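Local structure of KLLA0E08119p (Kluyveromyces lactis, 3VA7) at residues E544-V549 with S591-I596; V521-K526 with P640-E645; T33-N38 with Q105-G110. The protein probably carries out the biotin-dependent, ATP-driven carboxylation of urea, forming the carboxylase part of a longer enzyme that also hydrolyses the urea-1-carboxylate product. All blocks are in the same frame, centred on the assembly; numbering follows the deposited sequence.

Contact 1 of 3, residues E544-V549 with S591-I596; sequences ETVIAV and SIRGGI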
loop_
_atom_site.group_PDB
_atom_site.type_symbol
_atom_site.label_atom_id
_atom_site.label_comp_id
_atom_site.label_asym_id
_atom_site.label_seq_id
_atom_site.Cartn_x
_atom_site.Cartn_y
_atom_site.Cartn_z
ATOM N N GLU A 544 -28.080 8.233 1.748
ATOM C CA GLU A 544 -28.874 7.884 0.562
ATOM C C GLU A 544 -28.118 8.074 -0.730
ATOM O O GLU A 544 -27.292 8.966 -0.847
ATOM C CB GLU A 544 -30.221 8.638 0.524
ATOM C CG GLU A 544 -30.142 10.162 0.434
ATOM C CD GLU A 544 -31.374 10.784 -0.268
ATOM O OE1 GLU A 544 -32.530 10.302 -0.041
ATOM O OE2 GLU A 544 -31.178 11.750 -1.065
ATOM N N THR A 545 -28.430 7.254 -1.726
ATOM C CA THR A 545 -27.736 7.348 -3.011
ATOM C C THR A 545 -28.423 6.479 -4.059
ATOM O O THR A 545 -29.438 5.861 -3.773
ATOM C CB THR A 545 -26.210 6.933 -2.848
ATOM O OG1 THR A 545 -25.490 7.090 -4.087
ATOM C CG2 THR A 545 -26.074 5.506 -2.323
ATOM N N VAL A 546 -27.838 6.430 -5.254
ATOM C CA VAL A 546 -28.223 5.524 -6.314
ATOM C C VAL A 546 -27.090 4.489 -6.560
ATOM O O VAL A 546 -25.941 4.800 -6.403
ATOM C CB VAL A 546 -28.566 6.327 -7.623
ATOM C CG1 VAL A 546 -29.163 5.423 -8.677
ATOM C CG2 VAL A 546 -29.481 7.534 -7.342
ATOM N N ILE A 547 -27.439 3.279 -6.990
ATOM C CA ILE A 547 -26.549 2.135 -7.091
ATOM C C ILE A 547 -26.845 1.416 -8.390
ATOM O O ILE A 547 -27.953 1.511 -8.905
ATOM C CB ILE A 547 -26.822 1.202 -5.847
ATOM C CG1 ILE A 547 -25.698 1.340 -4.835
ATOM C CG2 ILE A 547 -27.132 -0.309 -6.141
ATOM C CD1 ILE A 547 -25.626 2.725 -4.225
ATOM N N ALA A 548 -25.892 0.669 -8.927
ATOM C CA ALA A 548 -26.217 -0.190 -10.036
ATOM C C ALA A 548 -25.242 -1.297 -10.014
ATOM O O ALA A 548 -24.179 -1.145 -9.434
ATOM C CB ALA A 548 -26.104 0.564 -11.310
ATOM N N VAL A 549 -25.597 -2.429 -10.616
ATOM C CA VAL A 549 -24.684 -3.583 -10.691
ATOM C C VAL A 549 -24.643 -4.056 -12.128
ATOM O O VAL A 549 -25.660 -4.108 -12.809
ATOM C CB VAL A 549 -25.113 -4.723 -9.756
ATOM C CG1 VAL A 549 -24.150 -5.876 -9.821
ATOM C CG2 VAL A 549 -25.179 -4.208 -8.315
ATOM N N SER A 591 -21.641 0.238 -8.759
ATOM C CA SER A 591 -21.358 1.663 -8.799
ATOM C C SER A 591 -22.260 2.447 -7.867
ATOM O O SER A 591 -23.326 1.989 -7.526
ATOM C CB SER A 591 -21.487 2.190 -10.222
ATOM O OG SER A 591 -22.768 1.925 -10.759
ATOM N N ILE A 592 -21.837 3.624 -7.457
ATOM C CA ILE A 592 -22.557 4.416 -6.477
ATOM C C ILE A 592 -22.500 5.783 -7.090
ATOM O O ILE A 592 -21.409 6.194 -7.500
ATOM C CB ILE A 592 -21.776 4.609 -5.169
ATOM C CG1 ILE A 592 -21.177 3.315 -4.592
ATOM C CG2 ILE A 592 -22.569 5.401 -4.183
ATOM C CD1 ILE A 592 -22.001 2.110 -4.711
ATOM N N ARG A 593 -23.635 6.471 -7.214
ATOM C CA ARG A 593 -23.634 7.819 -7.778
ATOM C C ARG A 593 -22.639 8.702 -6.994
ATOM O O ARG A 593 -22.656 8.712 -5.770
ATOM C CB ARG A 593 -25.061 8.424 -7.783
ATOM C CG ARG A 593 -25.179 9.675 -8.674
ATOM C CD ARG A 593 -26.529 10.396 -8.486
ATOM N NE ARG A 593 -26.643 11.667 -9.199
ATOM C CZ ARG A 593 -26.588 11.809 -10.531
ATOM N NH1 ARG A 593 -26.393 10.742 -11.314
ATOM N NH2 ARG A 593 -26.703 13.029 -11.090
ATOM N N GLY A 594 -21.752 9.391 -7.710
ATOM C CA GLY A 594 -20.753 10.252 -7.099
ATOM C C GLY A 594 -19.421 9.561 -6.799
ATOM O O GLY A 594 -18.427 10.226 -6.513
ATOM N N GLY A 595 -19.398 8.233 -6.837
ATOM C CA GLY A 595 -18.164 7.482 -6.719
ATOM C C GLY A 595 -17.780 7.259 -5.278
ATOM O O GLY A 595 -18.427 7.800 -4.397
ATOM N N ILE A 596 -16.738 6.461 -5.030
ATOM C CA ILE A 596 -16.295 6.169 -3.657
ATOM C C ILE A 596 -15.075 7.026 -3.293
ATOM O O ILE A 596 -14.211 7.254 -4.143
ATOM C CB ILE A 596 -15.925 4.687 -3.494
ATOM C CG1 ILE A 596 -17.113 3.785 -3.786
ATOM C CG2 ILE A 596 -15.361 4.419 -2.118
ATOM C CD1 ILE A 596 -16.704 2.534 -4.529
HETATM O O HOH W 1 -24.980 9.767 -3.587
#

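Contact 2 of 3, residues V521-K526 with P640-E645; sequences VGNNSK and PAPDFE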
loop_
_atom_site.group_PDB
_atom_site.type_symbol
_atom_site.label_atom_id
_atom_site.label_comp_id
_atom_site.label_asym_id
_atom_site.label_seq_id
_atom_site.Cartn_x
_atom_site.Cartn_y
_atom_site.Cartn_z
ATOM N N VAL A 521 -25.521 5.035 -13.582
ATOM C CA VAL A 521 -25.815 5.876 -12.455
ATOM C C VAL A 521 -25.448 7.326 -12.782
ATOM O O VAL A 521 -25.638 8.234 -11.950
ATOM C CB VAL A 521 -24.998 5.407 -11.258
ATOM C CG1 VAL A 521 -25.189 6.299 -10.193
ATOM C CG2 VAL A 521 -25.417 3.997 -10.766
ATOM N N GLY A 522 -24.928 7.577 -13.982
ATOM C CA GLY A 522 -24.629 8.952 -14.375
ATOM C C GLY A 522 -23.317 9.506 -13.815
ATOM O O GLY A 522 -23.102 10.719 -13.796
ATOM N N ASN A 523 -22.422 8.617 -13.367
ATOM C CA ASN A 523 -21.093 9.022 -12.924
ATOM C C ASN A 523 -20.252 9.548 -14.104
ATOM O O ASN A 523 -20.299 8.986 -15.206
ATOM C CB ASN A 523 -20.374 7.840 -12.237
ATOM C CG ASN A 523 -20.739 7.678 -10.746
ATOM O OD1 ASN A 523 -21.290 8.575 -10.115
ATOM N ND2 ASN A 523 -20.388 6.522 -10.173
ATOM N N ASN A 524 -19.474 10.618 -13.870
ATOM C CA ASN A 524 -18.240 10.870 -14.657
ATOM C C ASN A 524 -17.412 9.564 -14.792
ATOM O O ASN A 524 -17.381 8.756 -13.861
ATOM C CB ASN A 524 -17.392 11.938 -13.980
ATOM C CG ASN A 524 -16.113 12.250 -14.765
ATOM O OD1 ASN A 524 -15.087 11.581 -14.571
ATOM N ND2 ASN A 524 -16.165 13.292 -15.641
ATOM N N SER A 525 -16.738 9.344 -15.913
ATOM C CA SER A 525 -16.150 8.031 -16.127
ATOM C C SER A 525 -14.943 7.727 -15.221
ATOM O O SER A 525 -14.486 6.602 -15.180
ATOM C CB SER A 525 -15.736 7.888 -17.556
ATOM O OG SER A 525 -14.614 8.686 -17.775
ATOM N N LYS A 526 -14.437 8.753 -14.528
ATOM C CA LYS A 526 -13.342 8.628 -13.581
ATOM C C LYS A 526 -13.768 8.208 -12.149
ATOM O O LYS A 526 -12.933 8.134 -11.240
ATOM C CB LYS A 526 -12.559 9.944 -13.518
ATOM C CG LYS A 526 -11.440 10.067 -14.551
ATOM C CD LYS A 526 -11.027 11.523 -14.911
ATOM C CE LYS A 526 -10.136 11.532 -16.205
ATOM N NZ LYS A 526 -9.886 12.902 -16.853
ATOM N N PRO A 640 -14.887 13.633 -8.955
ATOM C CA PRO A 640 -15.644 14.308 -10.007
ATOM C C PRO A 640 -17.160 14.030 -9.887
ATOM O O PRO A 640 -17.595 12.883 -9.895
ATOM C CB PRO A 640 -15.050 13.730 -11.274
ATOM C CG PRO A 640 -14.639 12.397 -10.895
ATOM C CD PRO A 640 -14.225 12.429 -9.466
ATOM N N ALA A 641 -17.918 15.109 -9.695
ATOM C CA ALA A 641 -19.381 15.144 -9.717
ATOM C C ALA A 641 -19.977 14.435 -10.944
ATOM O O ALA A 641 -19.381 14.508 -12.045
ATOM C CB ALA A 641 -19.827 16.607 -9.709
ATOM N N PRO A 642 -21.166 13.802 -10.786
ATOM C CA PRO A 642 -21.753 13.072 -11.905
ATOM C C PRO A 642 -22.117 13.970 -13.105
ATOM O O PRO A 642 -22.343 15.178 -12.982
ATOM C CB PRO A 642 -23.006 12.416 -11.289
ATOM C CG PRO A 642 -22.866 12.559 -9.793
ATOM C CD PRO A 642 -22.107 13.842 -9.643
ATOM N N ASP A 643 -22.135 13.369 -14.272
ATOM C CA ASP A 643 -22.299 14.111 -15.492
ATOM C C ASP A 643 -23.718 13.982 -16.039
ATOM O O ASP A 643 -24.149 14.815 -16.825
ATOM C CB ASP A 643 -21.296 13.569 -16.527
ATOM C CG ASP A 643 -19.879 14.140 -16.324
ATOM O OD1 ASP A 643 -19.775 15.111 -15.540
ATOM O OD2 ASP A 643 -18.905 13.656 -16.955
ATOM N N PHE A 644 -24.441 12.939 -15.623
ATOM C CA PHE A 644 -25.586 12.453 -16.387
ATOM C C PHE A 644 -26.673 12.125 -15.418
ATOM O O PHE A 644 -26.391 11.837 -14.266
ATOM C CB PHE A 644 -25.234 11.173 -17.157
ATOM C CG PHE A 644 -24.068 11.313 -18.071
ATOM C CD1 PHE A 644 -22.931 10.512 -17.890
ATOM C CD2 PHE A 644 -24.079 12.250 -19.112
ATOM C CE1 PHE A 644 -21.797 10.636 -18.748
ATOM C CE2 PHE A 644 -22.956 12.392 -20.002
ATOM C CZ PHE A 644 -21.808 11.575 -19.810
ATOM N N GLU A 645 -27.920 12.136 -15.864
ATOM C CA GLU A 645 -28.993 11.674 -14.980
ATOM C C GLU A 645 -28.900 10.163 -15.015
ATOM O O GLU A 645 -28.540 9.597 -16.061
ATOM C CB GLU A 645 -30.357 12.184 -15.492
ATOM C CG GLU A 645 -31.368 12.560 -14.407
ATOM C CD GLU A 645 -30.846 13.662 -13.476
ATOM O OE1 GLU A 645 -30.238 14.636 -13.997
ATOM O OE2 GLU A 645 -31.028 13.536 -12.224
#

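Contact 3 of 3, residues T33-N38 with Q105-G110; sequences TVLIAN and QAIIPG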
loop_
_atom_site.group_PDB
_atom_site.type_symbol
_atom_site.label_atom_id
_atom_site.label_comp_id
_atom_site.label_asym_id
_atom_site.label_seq_id
_atom_site.Cartn_x
_atom_site.Cartn_y
_atom_site.Cartn_z
ATOM N N THR A 33 20.751 19.561 30.160
ATOM C CA THR A 33 20.112 18.472 29.467
ATOM C C THR A 33 18.865 18.073 30.297
ATOM O O THR A 33 18.921 18.096 31.527
ATOM C CB THR A 33 21.118 17.283 29.184
ATOM O OG1 THR A 33 21.495 16.667 30.397
ATOM C CG2 THR A 33 22.408 17.766 28.598
ATOM N N VAL A 34 17.751 17.756 29.629
ATOM C CA VAL A 34 16.466 17.423 30.264
ATOM C C VAL A 34 15.915 16.131 29.630
ATOM O O VAL A 34 15.870 16.032 28.432
ATOM C CB VAL A 34 15.395 18.580 30.062
ATOM C CG1 VAL A 34 13.997 18.098 30.389
ATOM C CG2 VAL A 34 15.684 19.805 30.886
ATOM N N LEU A 35 15.492 15.143 30.417
ATOM C CA LEU A 35 14.878 13.912 29.851
ATOM C C LEU A 35 13.344 13.984 29.840
ATOM O O LEU A 35 12.764 14.534 30.785
ATOM C CB LEU A 35 15.297 12.706 30.662
ATOM C CG LEU A 35 14.741 11.320 30.305
ATOM C CD1 LEU A 35 15.908 10.345 30.497
ATOM C CD2 LEU A 35 13.430 10.894 31.108
ATOM N N ILE A 36 12.699 13.447 28.797
ATOM C CA ILE A 36 11.233 13.451 28.732
ATOM C C ILE A 36 10.734 12.078 29.042
ATOM O O ILE A 36 10.914 11.147 28.238
ATOM C CB ILE A 36 10.648 13.690 27.313
ATOM C CG1 ILE A 36 11.444 14.693 26.452
ATOM C CG2 ILE A 36 9.142 13.929 27.364
ATOM C CD1 ILE A 36 11.839 15.879 27.056
ATOM N N ALA A 37 10.071 11.945 30.189
ATOM C CA ALA A 37 9.474 10.674 30.594
ATOM C C ALA A 37 8.150 10.452 29.862
ATOM O O ALA A 37 7.090 10.201 30.468
ATOM C CB ALA A 37 9.305 10.589 32.086
ATOM N N ASN A 38 8.216 10.525 28.540
ATOM C CA ASN A 38 7.003 10.389 27.748
ATOM C C ASN A 38 7.291 10.083 26.291
ATOM O O ASN A 38 8.489 10.009 25.885
ATOM C CB ASN A 38 6.124 11.643 27.867
ATOM C CG ASN A 38 4.673 11.310 27.985
ATOM O OD1 ASN A 38 4.092 10.697 27.073
ATOM N ND2 ASN A 38 4.052 11.718 29.094
ATOM N N GLN A 105 19.868 16.631 34.074
ATOM C CA GLN A 105 19.632 17.203 35.397
ATOM C C GLN A 105 18.191 17.184 35.849
ATOM O O GLN A 105 17.934 17.244 37.068
ATOM C CB GLN A 105 20.304 18.535 35.638
ATOM C CG GLN A 105 20.201 19.479 34.536
ATOM C CD GLN A 105 21.557 19.923 34.076
ATOM O OE1 GLN A 105 22.441 19.082 33.765
ATOM N NE2 GLN A 105 21.756 21.262 34.034
ATOM N N ALA A 106 17.257 17.039 34.903
ATOM C CA ALA A 106 15.799 17.119 35.172
ATOM C C ALA A 106 15.013 16.141 34.319
ATOM O O ALA A 106 15.459 15.730 33.228
ATOM C CB ALA A 106 15.292 18.513 34.943
ATOM N N ILE A 107 13.853 15.753 34.835
ATOM C CA ILE A 107 12.894 14.950 34.087
ATOM C C ILE A 107 11.563 15.680 34.005
ATOM O O ILE A 107 11.045 16.180 35.014
ATOM C CB ILE A 107 12.668 13.580 34.725
ATOM C CG1 ILE A 107 13.994 12.823 34.839
ATOM C CG2 ILE A 107 11.621 12.794 33.943
ATOM C CD1 ILE A 107 13.936 11.681 35.850
ATOM N N ILE A 108 11.046 15.801 32.792
ATOM C CA ILE A 108 9.770 16.416 32.616
ATOM C C ILE A 108 8.898 15.289 32.103
ATOM O O ILE A 108 9.271 14.591 31.153
ATOM C CB ILE A 108 9.819 17.669 31.718
ATOM C CG1 ILE A 108 8.422 18.263 31.522
ATOM C CG2 ILE A 108 10.442 17.347 30.393
ATOM C CD1 ILE A 108 8.402 19.643 30.910
ATOM N N PRO A 109 7.743 15.085 32.774
ATOM C CA PRO A 109 6.938 13.876 32.621
ATOM C C PRO A 109 5.821 13.925 31.594
ATOM O O PRO A 109 5.334 12.854 31.191
ATOM C CB PRO A 109 6.333 13.707 34.005
ATOM C CG PRO A 109 6.199 15.100 34.508
ATOM C CD PRO A 109 7.240 15.952 33.860
ATOM N N GLY A 110 5.400 15.118 31.167
ATOM C CA GLY A 110 4.195 15.228 30.343
ATOM C C GLY A 110 2.938 15.072 31.188
ATOM O O GLY A 110 2.834 15.655 32.295
#

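Contact 1 of 3, residues E544-V549 with S591-I596
Ser591 and Ala548 form an antiparallel hydrogen-bonded pair: Ser591 N donates to Ala548 O at 3.0 Å, and Ala548 N returns a more bent bond to Ser591 O at 3.2 Å. The serine side chain adds a contact of another kind. With OG placed between its backbone N and carbonyl carbon (chi1 57°), the hydroxyl lies 3.6 Å from Ala548 CB, while its polar partner is Ala517 O on helix 511-520.

One residue on, Ile592 faces Ile547 as a non-hydrogen-bonded pair. Their side chains run side by side and point the same way, CD1 of Ile547 lying 3.7 Å from CD1 of Ile592. The other branch of Ile592, CG2, lies anti to the backbone N and beside the carbonyl carbon, and comes 3.4 Å from Thr545 OG1. A water 2.8 Å from Thr545 OG1 also reaches weakly to Arg593 O.

Arg593 closes the pairing. Its N-H points almost straight at Val546 O (3.0 Å, 165° at the hydrogen), and its CB rests 4.1 Å from Val546 CB. Beyond CB the side chain runs extended and leaves the contact, taking NH1 to Phe644 O. The backbone then folds through a type II turn from Ile592 to Gly595.

Within the carboxyltransferase A and B region, the contact thus joins strand 545-550 to strand 587-592 just where the latter ends. Backbone bonds fix the register, the two isoleucines supply the apolar face, and the polar ends of Ser591 and Arg593 are spent on neighbours, so the end of the pairing is tied to the neighbouring loops and helix 511-520.

Contact 2 of 3, residues V521-K526 with P640-E645
A Schellman motif ends helix 511-520 at Gly522, and the carbonyl of that glycine is gripped by the segment 640-645. Gly522 O accepts two backbone donors: Asp643 N at 2.9 Å, nearly along the C=O axis, and Phe644 N at 3.2 Å, well off that line. In return, Gly522 CA makes a CA-H...O contact of 3.4 Å with Phe644 O.

Asn524 supplies the side-chain half. Its CG stands anti to the backbone N (chi1 -179°), which carries the amide alongside Asp643. There ND2 donates to Asp643 OD2 at 3.1 Å, from the syn side but tilted out of the carboxylate plane; the bond is bent (138° at the hydrogen), and the amide and carboxylate planes are 79° apart. The other end of the same amide, OD1, accepts Lys526 N at 2.9 Å to make an Asx turn, and lies 3.8 Å from Pro640 CG. A leucine in its place would probably leave the Asp643 carboxylate without its amide donor and the turn at Lys526 N without its acceptor.

Phe644 makes a cation-pi contact with Arg519 of helix 511-520. The Asn523 amide bonds to Asn518 of that helix and to the backbone of Ile592 and Gly594, where strand 587-592 ends; the chain then continues into strand 529-533.

Contact 3 of 3, residues T33-N38 with Q105-G110
Val34 turns CG1 anti to its backbone N (chi1 165°), and Ile108, with its own CG1 in the matching position, is left with CG2 between its N and carbonyl carbon; the two methyls, Val34 CG1 and Ile108 CG2, meet at 3.6 Å. The same CG2 of Ile108 lies 3.9 Å from Ile36 CD1, so one branch serves two neighbours on this face. On the other face Leu35 and Ile107 run side by side, and Ile107 CG2 also packs against Ala37 CB at 3.7 Å.

Between the faces the strands pair in parallel. Leu35 uses both its polar backbone atoms: its N donates to Ala106 O at 2.9 Å, and its O accepts Ile108 N with good linearity. Ala37 N then donates to Ile108 O at 2.9 Å. Here the first strand has ended, and Ala37 forms the centre of an inverse gamma turn.

The pairing is prolonged by a side chain. Asn38 ND2 donates to Pro109 O at 2.7 Å, with 170° at the hydrogen and the oxygen in the plane of the amide. A second bond from ND2, to Tyr111 O, helps to fix the rotation of this amide, so it holds together the two loops that leave the strand ends.

The two strands are neighbours inside a five-stranded parallel sheet of Rossmann-like order in the biotin carboxylase N-terminal domain, 33-36 in the middle, flanked by strand 56-61 beside 33-36 and by 130-131 beside 106-108. Helix 40-53 covers the face of Ile36 and Ile108, through Ile46, Met47 and Leu50, while helix 92-101 packs on Leu35 and Ile107.

In the fold
Contacts 1 and 2 are neighbours: their centres lie about 10 Å apart in the carboxyltransferase A and B region, with contact 1 nested in the chain loop that contact 2 closes. Asn523 and Arg593 stitch them together. Contact 3 stands apart in the biotin carboxylase region, its centre about 53 Å from that of contact 1 and about 56 Å from that of contact 2. It is the buried one, a parallel strand pair with apolar side chains on either face. Contact 1 is an antiparallel strand pair only partly buried, and contact 2, between two loops with several exposed residues, relies on a shared carbonyl and an amide-carboxylate bond instead of regular strand pairing.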